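Local atomic coordinates of LacI family sugar-binding transcriptional regulator (Enterococcus faecalis V583, PDB entry 4RK0), a protein that binds ribose in the cleft of its sugar-binding domain and probably regulates transcription by binding DNA. Residues 78-81 / 82-86; 234-237 / 238-242. All coordinates share one frame; numbering follows the deposited sequence.

Contact 1: residues 78-81 / 82-86; sequences TINE and TLRAK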
ATOM      1  N   THR A  78       1.574  29.201  -3.153  1.00 41.90           N
ATOM      2  CA  THR A  78       0.647  28.614  -4.133  1.00 44.79           C
ATOM      3  C   THR A  78      -0.784  28.560  -3.598  1.00 41.52           C
ATOM      4  O   THR A  78      -1.742  28.802  -4.325  1.00 43.69           O
ATOM      5  CB  THR A  78       1.073  27.192  -4.546  1.00 41.13           C
ATOM      6  OG1 THR A  78       2.309  27.266  -5.261  1.00 45.37           O
ATOM      7  CG2 THR A  78       0.023  26.533  -5.440  1.00 44.71           C
ATOM      8  N   ILE A  79      -0.925  28.211  -2.326  1.00 37.28           N
ATOM      9  CA  ILE A  79      -2.245  28.048  -1.744  1.00 47.68           C
ATOM     10  C   ILE A  79      -2.996  29.398  -1.725  1.00 53.22           C
ATOM     11  O   ILE A  79      -4.166  29.490  -2.125  1.00 48.39           O
ATOM     12  CB  ILE A  79      -2.128  27.417  -0.339  1.00 40.34           C
ATOM     13  CG1 ILE A  79      -1.873  25.908  -0.491  1.00 36.56           C
ATOM     14  CG2 ILE A  79      -3.380  27.671   0.487  1.00 47.36           C
ATOM     15  CD1 ILE A  79      -1.483  25.214   0.800  1.00 39.86           C
ATOM     16  N   ASN A  80      -2.300  30.436  -1.290  1.00 49.36           N
ATOM     17  CA  ASN A  80      -2.856  31.789  -1.269  1.00 55.32           C
ATOM     18  C   ASN A  80      -3.322  32.286  -2.637  1.00 49.23           C
ATOM     19  O   ASN A  80      -4.434  32.793  -2.761  1.00 59.69           O
ATOM     20  CB  ASN A  80      -1.839  32.757  -0.675  1.00 53.21           C
ATOM     21  CG  ASN A  80      -1.457  32.398   0.748  1.00 64.96           C
ATOM     22  OD1 ASN A  80      -2.040  31.497   1.368  1.00 62.53           O
ATOM     23  ND2 ASN A  80      -0.459  33.087   1.269  1.00 63.79           N
ATOM     24  N   GLU A  81      -2.497  32.108  -3.661  1.00 45.08           N
ATOM     25  CA  GLU A  81      -2.817  32.591  -4.997  1.00 53.32           C
ATOM     26  C   GLU A  81      -3.850  31.759  -5.773  1.00 52.66           C
ATOM     27  O   GLU A  81      -4.426  32.244  -6.747  1.00 52.73           O
ATOM     28  CB  GLU A  81      -1.530  32.778  -5.818  1.00 56.93           C
ATOM     29  CG  GLU A  81      -0.899  31.506  -6.360  1.00 77.70           C
ATOM     30  CD  GLU A  81       0.507  31.718  -6.908  1.00146.28           C
ATOM     31  OE1 GLU A  81       1.123  32.773  -6.626  1.00 81.38           O
ATOM     32  OE2 GLU A  81       1.004  30.817  -7.622  1.00 84.32           O
ATOM     33  N   THR A  82      -4.096  30.517  -5.353  1.00 40.60           N
ATOM     34  CA  THR A  82      -5.035  29.659  -6.054  1.00 43.82           C
ATOM     35  C   THR A  82      -6.300  29.445  -5.229  1.00 67.35           C
ATOM     36  O   THR A  82      -7.386  29.864  -5.624  1.00 58.06           O
ATOM     37  CB  THR A  82      -4.394  28.294  -6.378  1.00 63.86           C
ATOM     38  OG1 THR A  82      -3.888  27.713  -5.170  1.00 37.04           O
ATOM     39  CG2 THR A  82      -3.241  28.455  -7.365  1.00 55.73           C
ATOM     40  N   LEU A  83      -6.155  28.796  -4.079  1.00 46.77           N
ATOM     41  CA  LEU A  83      -7.309  28.350  -3.322  1.00 37.62           C
ATOM     42  C   LEU A  83      -7.917  29.459  -2.447  1.00 35.41           C
ATOM     43  O   LEU A  83      -9.132  29.589  -2.402  1.00 39.17           O
ATOM     44  CB  LEU A  83      -6.941  27.147  -2.444  1.00 46.80           C
ATOM     45  CG  LEU A  83      -6.262  25.941  -3.107  1.00 35.45           C
ATOM     46  CD1 LEU A  83      -6.147  24.833  -2.065  1.00 39.28           C
ATOM     47  CD2 LEU A  83      -7.031  25.432  -4.320  1.00 32.29           C
ATOM     48  N   ARG A  84      -7.111  30.205  -1.694  1.00 41.45           N
ATOM     49  CA  ARG A  84      -7.689  31.291  -0.881  1.00 56.86           C
ATOM     50  C   ARG A  84      -8.247  32.382  -1.786  1.00 44.81           C
ATOM     51  O   ARG A  84      -9.292  32.944  -1.490  1.00 56.58           O
ATOM     52  CB  ARG A  84      -6.691  31.906   0.099  1.00 47.35           C
ATOM     53  CG  ARG A  84      -6.610  31.205   1.443  1.00 57.81           C
ATOM     54  CD  ARG A  84      -5.344  31.619   2.175  1.00 40.12           C
ATOM     55  NE  ARG A  84      -5.244  31.045   3.515  1.00 56.27           N
ATOM     56  CZ  ARG A  84      -4.204  30.352   3.980  1.00 66.75           C
ATOM     57  NH1 ARG A  84      -3.117  30.142   3.230  1.00 66.36           N
ATOM     58  NH2 ARG A  84      -4.243  29.881   5.221  1.00 69.41           N
ATOM     59  N   ALA A  85      -7.554  32.661  -2.883  1.00 50.97           N
ATOM     60  CA  ALA A  85      -8.014  33.649  -3.849  1.00 73.43           C
ATOM     61  C   ALA A  85      -9.311  33.222  -4.534  1.00 84.28           C
ATOM     62  O   ALA A  85     -10.112  34.064  -4.919  1.00 47.70           O
ATOM     63  CB  ALA A  85      -6.940  33.908  -4.887  1.00 60.36           C
ATOM     64  N   LYS A  86      -9.534  31.923  -4.688  1.00 36.11           N
ATOM     65  CA  LYS A  86     -10.746  31.445  -5.388  1.00 51.85           C
ATOM     66  C   LYS A  86     -11.822  30.963  -4.409  1.00 33.57           C
ATOM     67  O   LYS A  86     -12.897  30.530  -4.823  1.00 42.97           O
ATOM     68  CB  LYS A  86     -10.400  30.342  -6.394  1.00 42.96           C
ATOM     69  CG  LYS A  86      -9.574  30.813  -7.585  1.00 53.86           C
ATOM     70  CD  LYS A  86      -8.860  29.664  -8.292  1.00 91.09           C
ATOM     71  CE  LYS A  86      -9.816  28.687  -8.952  1.00 93.11           C
ATOM     72  NZ  LYS A  86      -9.072  27.522  -9.505  1.00 78.05           N
TER
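Asn-80 and Arg-84, one turn apart on helix 76-86, lie side by side and point the same way. The amide oxygen OD1 of Asn-80 takes a short hydrogen bond of 2.5 Å from NH1 of Arg-84, coming nearly end-on to the C=O bond. The two flat groups are far from coplanar, with amide and guanidinium planes 65° apart; OD1 lies at the guanidinium edge, tilted somewhat out of its plane. An arginine chain extended from CG to NE carries NH1 back over the preceding turn, where it also comes within 3.7 Å of CG2 of Ile-79. Beyond the helix, NH1 forms a salt bridge with Glu-99 and NH2 hydrogen-bonds to the carbonyl O of Phe-101, so three partners fix the guanidinium.

Thr-82 works differently. Its hydroxyl sits between the backbone N and the carbonyl carbon (chi1 55°), and from there OG1 gives a 2.6 Å bond to the carbonyl O of Thr-78, while the bond from its own N to that oxygen is weak. Here the helix widens: Ile-79 O accepts both Leu-83 N at 2.9 Å and Arg-84 N at 3.1 Å, from opposite faces of its carbonyl plane. The bond from Arg-84 N is the straighter of the two (166°). Ile-79 and Leu-83 turn inward onto Ile-69 and Phe-90. The widened turn, an i to i+5 bond beside an i to i+4 bond, is a pi-type turn in the helix of a beta-alpha-beta crossover between parallel strands 66-69 and 90-93.

Contact 2: residues 234-237 / 238-242; sequences FQLG and QTTAT
Phe-234 swings its ring anti to the backbone N (chi1 -171°), while Gln-238, one turn on, sets CG anti to its carbonyl carbon (chi1 -70°) and runs extended beyond it. The two side chains therefore converge: the amide of Gln-238 comes obliquely against the CE2 corner of Phe-234, with CD and NE2 each 3.5 Å from CE2 and ring and amide planes 41° apart. NE2 finds its hydrogen bond outside the helix, at the hydroxyl of Ser-31.

Two threonines turn their hydroxyls back onto the helix backbone. OG1 of Thr-239 gives a 2.7 Å bond to the carbonyl O of Gln-235, which also accepts Thr-239 N at 2.9 Å. Thr-240 repeats the pattern on Leu-236 O, with OG1 at 2.7 Å, but its hydroxyl stands above the carbonyl plane. In each case N and OG1 approach the oxygen from opposite faces, so each carbonyl oxygen accepts two hydrogen bonds and each hydroxyl donates within its own helix.

Leu-236 and Thr-240 point the same way, onto the sheet, touching Leu-93 of strand 90-93 and Val-105 of strand 103-107. Gln-235 and Thr-239 border strand 257-265, while Phe-234, Ala-241 and Thr-242 pack against helix 20-35, which runs beside helix 233-249 on this side of the sheet.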
ATOM      1  N   PHE A 234      -6.485   5.707   9.960  1.00 22.21           N
ATOM      2  CA  PHE A 234      -7.828   5.578   9.368  1.00 23.38           C
ATOM      3  C   PHE A 234      -8.671   6.715   9.880  1.00 30.76           C
ATOM      4  O   PHE A 234      -9.323   7.429   9.099  1.00 28.99           O
ATOM      5  CB  PHE A 234      -8.493   4.238   9.749  1.00 29.87           C
ATOM      6  CG  PHE A 234      -9.747   3.983   9.015  1.00 25.37           C
ATOM      7  CD1 PHE A 234      -9.693   3.643   7.697  1.00 24.23           C
ATOM      8  CD2 PHE A 234     -10.980   4.169   9.601  1.00 27.89           C
ATOM      9  CE1 PHE A 234     -10.855   3.405   6.969  1.00 38.01           C
ATOM     10  CE2 PHE A 234     -12.153   3.926   8.891  1.00 28.28           C
ATOM     11  CZ  PHE A 234     -12.091   3.543   7.578  1.00 26.54           C
ATOM     12  N   GLN A 235      -8.607   6.907  11.196  1.00 25.39           N
ATOM     13  CA  GLN A 235      -9.358   7.966  11.853  1.00 32.56           C
ATOM     14  C   GLN A 235      -8.882   9.346  11.451  1.00 36.18           C
ATOM     15  O   GLN A 235      -9.676  10.267  11.378  1.00 34.00           O
ATOM     16  CB  GLN A 235      -9.258   7.823  13.360  1.00 34.92           C
ATOM     17  CG  GLN A 235     -10.088   8.848  14.134  1.00 45.73           C
ATOM     18  CD  GLN A 235      -9.747   8.856  15.608  1.00 59.41           C
ATOM     19  OE1 GLN A 235      -9.085   7.956  16.112  1.00 39.39           O
ATOM     20  NE2 GLN A 235     -10.203   9.872  16.305  1.00 46.73           N
ATOM     21  N   LEU A 236      -7.584   9.503  11.213  1.00 31.17           N
ATOM     22  CA  LEU A 236      -7.067  10.760  10.662  1.00 27.37           C
ATOM     23  C   LEU A 236      -7.701  11.068   9.306  1.00 27.81           C
ATOM     24  O   LEU A 236      -8.119  12.216   9.082  1.00 29.55           O
ATOM     25  CB  LEU A 236      -5.541  10.670  10.528  1.00 25.98           C
ATOM     26  CG  LEU A 236      -4.808  11.841   9.904  1.00 28.40           C
ATOM     27  CD1 LEU A 236      -5.080  13.128  10.652  1.00 34.16           C
ATOM     28  CD2 LEU A 236      -3.314  11.466   9.850  1.00 31.01           C
ATOM     29  N   GLY A 237      -7.830  10.054   8.434  1.00 25.08           N
ATOM     30  CA  GLY A 237      -8.438  10.238   7.135  1.00 28.35           C
ATOM     31  C   GLY A 237      -9.932  10.554   7.255  1.00 35.32           C
ATOM     32  O   GLY A 237     -10.446  11.415   6.555  1.00 28.72           O
ATOM     33  N   GLN A 238     -10.631   9.861   8.143  1.00 34.63           N
ATOM     34  CA  GLN A 238     -12.045  10.171   8.355  1.00 42.25           C
ATOM     35  C   GLN A 238     -12.259  11.608   8.868  1.00 27.37           C
ATOM     36  O   GLN A 238     -13.141  12.341   8.374  1.00 29.41           O
ATOM     37  CB  GLN A 238     -12.670   9.171   9.323  1.00 30.03           C
ATOM     38  CG  GLN A 238     -12.822   7.779   8.717  1.00 28.65           C
ATOM     39  CD  GLN A 238     -13.793   6.949   9.536  1.00 44.91           C
ATOM     40  OE1 GLN A 238     -13.724   6.941  10.763  1.00 39.85           O
ATOM     41  NE2 GLN A 238     -14.721   6.287   8.871  1.00 39.18           N
ATOM     42  N   THR A 239     -11.494  11.992   9.866  1.00 28.86           N
ATOM     43  CA  THR A 239     -11.638  13.291  10.484  1.00 41.21           C
ATOM     44  C   THR A 239     -11.294  14.422   9.502  1.00 56.79           C
ATOM     45  O   THR A 239     -11.969  15.457   9.442  1.00 28.37           O
ATOM     46  CB  THR A 239     -10.725  13.427  11.705  1.00 31.23           C
ATOM     47  OG1 THR A 239     -10.929  12.351  12.633  1.00 33.47           O
ATOM     48  CG2 THR A 239     -10.999  14.746  12.429  1.00 37.57           C
ATOM     49  N   THR A 240     -10.235  14.211   8.732  1.00 30.55           N
ATOM     50  CA  THR A 240      -9.824  15.162   7.701  1.00 27.19           C
ATOM     51  C   THR A 240     -10.905  15.417   6.651  1.00 35.09           C
ATOM     52  O   THR A 240     -11.200  16.562   6.330  1.00 35.93           O
ATOM     53  CB  THR A 240      -8.480  14.667   7.063  1.00 30.73           C
ATOM     54  OG1 THR A 240      -7.450  14.670   8.074  1.00 35.76           O
ATOM     55  CG2 THR A 240      -8.060  15.540   5.944  1.00 37.20           C
ATOM     56  N   ALA A 241     -11.510  14.352   6.129  1.00 24.51           N
ATOM     57  CA  ALA A 241     -12.583  14.479   5.135  1.00 29.21           C
ATOM     58  C   ALA A 241     -13.800  15.129   5.769  1.00 38.63           C
ATOM     59  O   ALA A 241     -14.494  15.923   5.131  1.00 40.92           O
ATOM     60  CB  ALA A 241     -12.965  13.118   4.573  1.00 30.41           C
ATOM     61  N   THR A 242     -14.053  14.786   7.020  1.00 34.64           N
ATOM     62  CA  THR A 242     -15.288  15.229   7.673  1.00 35.60           C
ATOM     63  C   THR A 242     -15.208  16.718   7.817  1.00 32.81           C
ATOM     64  O   THR A 242     -16.144  17.426   7.471  1.00 32.60           O
ATOM     65  CB  THR A 242     -15.501  14.540   9.024  1.00 34.02           C
ATOM     66  OG1 THR A 242     -15.674  13.126   8.790  1.00 36.53           O
ATOM     67  CG2 THR A 242     -16.767  15.059   9.726  1.00 36.20           C
TER

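How the contacts relate
Contact 1 comes first along the chain, on helix 76-86, and contact 2 much later, on helix 233-249. Their centres are 23 Å apart and their nearest atoms about 12 Å, so they do not touch. Both helices nevertheless pack on the same mixed sheet, and strand 90-93 is common ground: contact 1 meets its Phe-90, contact 2 its Ile-91 and Leu-93. The two helices lie on opposite sides of the sheet, as in the alpha/beta subdomains of periplasmic binding protein-like folds. Ribose lies between this subdomain and the one built on strands 127-132 and 181-184, with the Leu-236 side chain of contact 2 about 7 Å from the sugar.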